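PDB 4AY7: Methylcobalamin\: coenzyme M methyltransferase from Methanosarcina mazei, which catalyses transfer of a methyl group from a methylated corrinoid to coenzyme M in methanogenesis, using a zinc cofactor on a TIM-barrel fold. Local coordinates for residues T85-M97 with A119-V133. Residues are numbered along the deposited sequence; the frame is centred on the assembly and turned at random.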
loop_
_atom_site.group_PDB
_atom_site.type_symbol
_atom_site.label_atom_id
_atom_site.label_comp_id
_atom_site.label_asym_id
_atom_site.label_seq_id
_atom_site.Cartn_x
_atom_site.Cartn_y
_atom_site.Cartn_z
ATOM N N THR A 85 8.357 5.467 3.726
ATOM C CA THR A 85 9.085 6.322 4.664
ATOM C C THR A 85 8.631 7.779 4.726
ATOM O O THR A 85 9.123 8.560 5.609
ATOM C CB THR A 85 10.648 6.352 4.404
ATOM O OG1 THR A 85 10.922 7.034 3.171
ATOM C CG2 THR A 85 11.303 4.932 4.333
ATOM N N VAL A 86 7.719 8.214 3.892
ATOM C CA VAL A 86 7.391 9.624 3.907
ATOM C C VAL A 86 6.897 10.141 5.276
ATOM O O VAL A 86 7.290 11.226 5.743
ATOM C CB VAL A 86 6.415 9.983 2.756
ATOM C CG1 VAL A 86 5.889 11.429 2.823
ATOM C CG2 VAL A 86 7.084 9.781 1.401
ATOM N N LEU A 87 5.948 9.413 5.849
ATOM C CA LEU A 87 5.312 9.862 7.059
ATOM C C LEU A 87 6.318 9.703 8.212
ATOM O O LEU A 87 6.450 10.564 9.063
ATOM C CB LEU A 87 3.983 9.066 7.307
ATOM C CG LEU A 87 3.254 9.401 8.656
ATOM C CD1 LEU A 87 3.015 10.926 8.728
ATOM C CD2 LEU A 87 1.965 8.566 8.788
ATOM N N VAL A 88 7.014 8.578 8.281
ATOM C CA VAL A 88 7.909 8.365 9.439
ATOM C C VAL A 88 9.047 9.406 9.456
ATOM O O VAL A 88 9.448 9.899 10.539
ATOM C CB VAL A 88 8.423 6.909 9.499
ATOM C CG1 VAL A 88 7.240 5.971 9.823
ATOM C CG2 VAL A 88 9.034 6.449 8.206
ATOM N N GLU A 89 9.510 9.798 8.285
ATOM C CA GLU A 89 10.452 10.854 8.169
ATOM C C GLU A 89 9.877 12.189 8.603
ATOM O O GLU A 89 10.595 12.953 9.254
ATOM C CB GLU A 89 10.903 11.005 6.738
ATOM C CG GLU A 89 11.888 12.132 6.545
ATOM C CD GLU A 89 12.472 12.172 5.130
ATOM O OE1 GLU A 89 11.700 11.979 4.207
ATOM O OE2 GLU A 89 13.676 12.419 4.865
ATOM N N ALA A 90 8.684 12.517 8.189
ATOM C CA ALA A 90 7.995 13.735 8.678
ATOM C C ALA A 90 7.802 13.717 10.192
ATOM O O ALA A 90 8.001 14.751 10.836
ATOM C CB ALA A 90 6.703 13.928 7.928
ATOM N N MET A 91 7.656 12.531 10.750
ATOM C CA MET A 91 7.608 12.320 12.206
ATOM C C MET A 91 8.967 12.341 12.935
ATOM O O MET A 91 8.991 12.174 14.170
ATOM C CB MET A 91 6.825 11.052 12.545
ATOM C CG MET A 91 5.288 11.133 12.298
ATOM S SD MET A 91 4.534 12.265 13.490
ATOM C CE MET A 91 4.636 11.133 14.905
ATOM N N GLY A 92 10.077 12.477 12.200
ATOM C CA GLY A 92 11.419 12.624 12.794
ATOM C C GLY A 92 12.424 11.500 12.530
ATOM O O GLY A 92 13.563 11.617 12.878
ATOM N N CYS A 93 12.018 10.438 11.814
ATOM C CA CYS A 93 12.974 9.432 11.384
ATOM C C CYS A 93 14.009 9.972 10.372
ATOM O O CYS A 93 13.732 10.838 9.536
ATOM C CB CYS A 93 12.255 8.183 10.798
ATOM S SG CYS A 93 11.217 7.277 11.992
ATOM N N GLU A 94 15.186 9.393 10.449
ATOM C CA GLU A 94 16.243 9.610 9.475
ATOM C C GLU A 94 16.223 8.485 8.445
ATOM O O GLU A 94 16.222 7.337 8.821
ATOM C CB GLU A 94 17.606 9.769 10.198
ATOM C CG GLU A 94 18.908 9.778 9.338
ATOM C CD GLU A 94 19.050 10.943 8.357
ATOM O OE1 GLU A 94 18.394 11.993 8.565
ATOM O OE2 GLU A 94 19.851 10.807 7.365
ATOM N N ILE A 95 16.215 8.834 7.176
ATOM C CA ILE A 95 16.017 7.877 6.076
ATOM C C ILE A 95 17.268 7.742 5.172
ATOM O O ILE A 95 17.918 8.727 4.796
ATOM C CB ILE A 95 14.866 8.398 5.191
ATOM C CG1 ILE A 95 13.577 8.660 6.008
ATOM C CG2 ILE A 95 14.593 7.448 4.006
ATOM C CD1 ILE A 95 13.037 7.495 6.795
ATOM N N ASN A 96 17.657 6.507 4.843
ATOM C CA ASN A 96 18.681 6.265 3.807
ATOM C C ASN A 96 17.899 6.250 2.491
ATOM O O ASN A 96 17.081 5.419 2.317
ATOM C CB ASN A 96 19.433 4.954 4.082
ATOM C CG ASN A 96 20.488 4.639 2.986
ATOM O OD1 ASN A 96 20.215 4.828 1.784
ATOM N ND2 ASN A 96 21.666 4.219 3.373
ATOM N N MET A 97 18.094 7.231 1.599
ATOM C CA MET A 97 17.197 7.363 0.445
ATOM C C MET A 97 17.424 6.286 -0.655
ATOM O O MET A 97 16.670 6.198 -1.642
ATOM C CB MET A 97 17.356 8.741 -0.162
ATOM C CG MET A 97 16.744 9.883 0.670
ATOM S SD MET A 97 14.999 9.615 1.111
ATOM C CE MET A 97 14.257 9.746 -0.507
ATOM N N ALA A 119 5.126 13.489 20.028
ATOM C CA ALA A 119 3.774 13.984 19.774
ATOM C C ALA A 119 3.630 14.060 18.257
ATOM O O ALA A 119 4.586 14.021 17.533
ATOM C CB ALA A 119 3.573 15.375 20.400
ATOM N N VAL A 120 2.453 14.272 17.769
ATOM C CA VAL A 120 2.358 14.622 16.394
ATOM C C VAL A 120 2.605 16.118 16.275
ATOM O O VAL A 120 1.827 16.882 16.800
ATOM C CB VAL A 120 0.988 14.298 15.868
ATOM C CG1 VAL A 120 0.917 14.628 14.388
ATOM C CG2 VAL A 120 0.698 12.825 16.112
ATOM N N PRO A 121 3.613 16.521 15.527
ATOM C CA PRO A 121 3.881 17.945 15.343
ATOM C C PRO A 121 2.739 18.726 14.679
ATOM O O PRO A 121 2.037 18.187 13.840
ATOM C CB PRO A 121 5.206 17.972 14.536
ATOM C CG PRO A 121 5.457 16.561 14.060
ATOM C CD PRO A 121 4.337 15.686 14.551
ATOM N N ALA A 122 2.492 19.957 15.147
ATOM C CA ALA A 122 1.349 20.707 14.717
ATOM C C ALA A 122 1.451 20.979 13.244
ATOM O O ALA A 122 0.424 21.114 12.549
ATOM C CB ALA A 122 1.199 22.012 15.484
ATOM N N ASP A 123 2.666 20.979 12.720
ATOM C CA ASP A 123 2.844 21.275 11.332
ATOM C C ASP A 123 3.301 20.072 10.503
ATOM O O ASP A 123 4.022 20.243 9.496
ATOM C CB ASP A 123 3.845 22.409 11.183
ATOM C CG ASP A 123 5.235 22.016 11.682
ATOM O OD1 ASP A 123 5.379 21.016 12.451
ATOM O OD2 ASP A 123 6.203 22.699 11.320
ATOM N N LEU A 124 2.897 18.883 10.958
ATOM C CA LEU A 124 3.230 17.611 10.301
ATOM C C LEU A 124 3.191 17.731 8.773
ATOM O O LEU A 124 4.110 17.330 8.082
ATOM C CB LEU A 124 2.216 16.550 10.699
ATOM C CG LEU A 124 2.528 15.153 10.146
ATOM C CD1 LEU A 124 3.856 14.664 10.650
ATOM C CD2 LEU A 124 1.391 14.215 10.536
ATOM N N LEU A 125 2.127 18.325 8.247
ATOM C CA LEU A 125 1.928 18.304 6.781
ATOM C C LEU A 125 2.916 19.142 5.957
ATOM O O LEU A 125 3.029 19.004 4.738
ATOM C CB LEU A 125 0.470 18.651 6.470
ATOM C CG LEU A 125 -0.630 17.641 6.911
ATOM C CD1 LEU A 125 -1.983 18.174 6.442
ATOM C CD2 LEU A 125 -0.476 16.137 6.460
ATOM N N GLN A 126 3.641 20.006 6.610
ATOM C CA GLN A 126 4.700 20.770 5.957
ATOM C C GLN A 126 6.066 20.140 6.082
ATOM O O GLN A 126 7.016 20.610 5.436
ATOM C CB GLN A 126 4.739 22.212 6.482
ATOM C CG GLN A 126 3.554 23.072 6.096
ATOM C CD GLN A 126 2.916 23.662 7.338
ATOM O OE1 GLN A 126 3.013 24.878 7.621
ATOM N NE2 GLN A 126 2.327 22.772 8.153
ATOM N N ARG A 127 6.154 19.084 6.872
ATOM C CA ARG A 127 7.405 18.412 7.161
ATOM C C ARG A 127 7.836 17.327 6.193
ATOM O O ARG A 127 7.012 16.678 5.571
ATOM C CB ARG A 127 7.371 17.824 8.562
ATOM C CG ARG A 127 7.294 18.903 9.621
ATOM C CD ARG A 127 7.495 18.322 11.014
ATOM N NE ARG A 127 7.435 19.424 12.000
ATOM C CZ ARG A 127 8.153 19.490 13.109
ATOM N NH1 ARG A 127 8.978 18.486 13.419
ATOM N NH2 ARG A 127 8.041 20.561 13.928
ATOM N N GLY A 128 9.157 17.173 6.033
ATOM C CA GLY A 128 9.685 16.092 5.203
ATOM C C GLY A 128 9.232 16.256 3.770
ATOM O O GLY A 128 9.214 17.360 3.253
ATOM N N ARG A 129 8.824 15.133 3.181
ATOM C CA ARG A 129 8.397 15.071 1.794
ATOM C C ARG A 129 6.880 14.972 1.659
ATOM O O ARG A 129 6.369 14.761 0.559
ATOM C CB ARG A 129 9.147 13.940 1.135
ATOM C CG ARG A 129 10.628 14.131 1.038
ATOM C CD ARG A 129 11.292 12.886 0.457
ATOM N NE ARG A 129 11.341 11.765 1.403
ATOM C CZ ARG A 129 10.891 10.555 1.161
ATOM N NH1 ARG A 129 10.388 10.262 -0.015
ATOM N NH2 ARG A 129 10.988 9.629 2.107
ATOM N N ILE A 130 6.153 15.256 2.737
ATOM C CA ILE A 130 4.714 15.279 2.672
ATOM C C ILE A 130 4.279 16.238 1.581
ATOM O O ILE A 130 3.450 15.902 0.711
ATOM C CB ILE A 130 4.035 15.540 4.060
ATOM C CG1 ILE A 130 4.173 14.248 4.898
ATOM C CG2 ILE A 130 2.520 15.808 3.892
ATOM C CD1 ILE A 130 3.631 14.356 6.303
ATOM N N PRO A 131 4.855 17.408 1.560
ATOM C CA PRO A 131 4.458 18.286 0.480
ATOM C C PRO A 131 4.849 17.841 -0.954
ATOM O O PRO A 131 4.195 18.288 -1.909
ATOM C CB PRO A 131 5.206 19.588 0.830
ATOM C CG PRO A 131 5.453 19.515 2.311
ATOM C CD PRO A 131 5.815 18.071 2.473
ATOM N N VAL A 132 5.848 16.981 -1.120
ATOM C CA VAL A 132 6.154 16.414 -2.437
ATOM C C VAL A 132 4.999 15.478 -2.898
ATOM O O VAL A 132 4.534 15.572 -4.054
ATOM C CB VAL A 132 7.450 15.586 -2.421
ATOM C CG1 VAL A 132 7.764 15.098 -3.803
ATOM C CG2 VAL A 132 8.658 16.459 -2.016
ATOM N N VAL A 133 4.553 14.601 -1.986
ATOM C CA VAL A 133 3.479 13.680 -2.287
ATOM C C VAL A 133 2.172 14.407 -2.571
ATOM O O VAL A 133 1.525 14.112 -3.575
ATOM C CB VAL A 133 3.258 12.681 -1.142
ATOM C CG1 VAL A 133 2.030 11.798 -1.467
ATOM C CG2 VAL A 133 4.520 11.805 -1.012
HETATM O O HOH W 1 9.100 12.686 4.449
HETATM O O HOH W 2 9.435 16.285 12.184
#
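A90 presses its CB into a shallow hollow on the 119-133 segment, where the short helix 86-90, which follows strand 78-80 of this TIM-barrel methyltransferase, meets the loop leading into helix 130-144. I130 CD1 forms the floor, 3.5 Å from A90 CB, with L124 CD1 and R127 (CB and carbonyl O) as walls. G128 suits the spot: a side chain there would point at helix 86-90 and crowd A90 CA, and its positive phi also favours glycine. Beside this hollow M91, its chain folded at chi2 and chi3 (-69° and -75°), rests SD against P121 CD (3.6 Å) and L124 CD1 together, while V86 fits CG1 against I130 CG1 and CG2 against V133 CG2.

R129 runs back along the flank of helix 86-90 toward T85. Its guanidinium is sandwiched, M97 CE over one face, 3.8 Å from CZ, and V86 CG2 over the other. At its edge NE gives E89 OE1 a salt bridge of 2.8 Å, close to the guanidinium plane and on the syn lone pair. NH1 bonds the sulfinate of oxidised residue 83, which T85 OG1 also holds. A leucine in place of R129 would probably leave E89 without its countercharge and the sulfinate with one partner fewer. One water joins the R129 N-H (2.8 Å from N to the water oxygen) to the helix carbonyl V86 O and to the carboxylate oxygen E89 OE1.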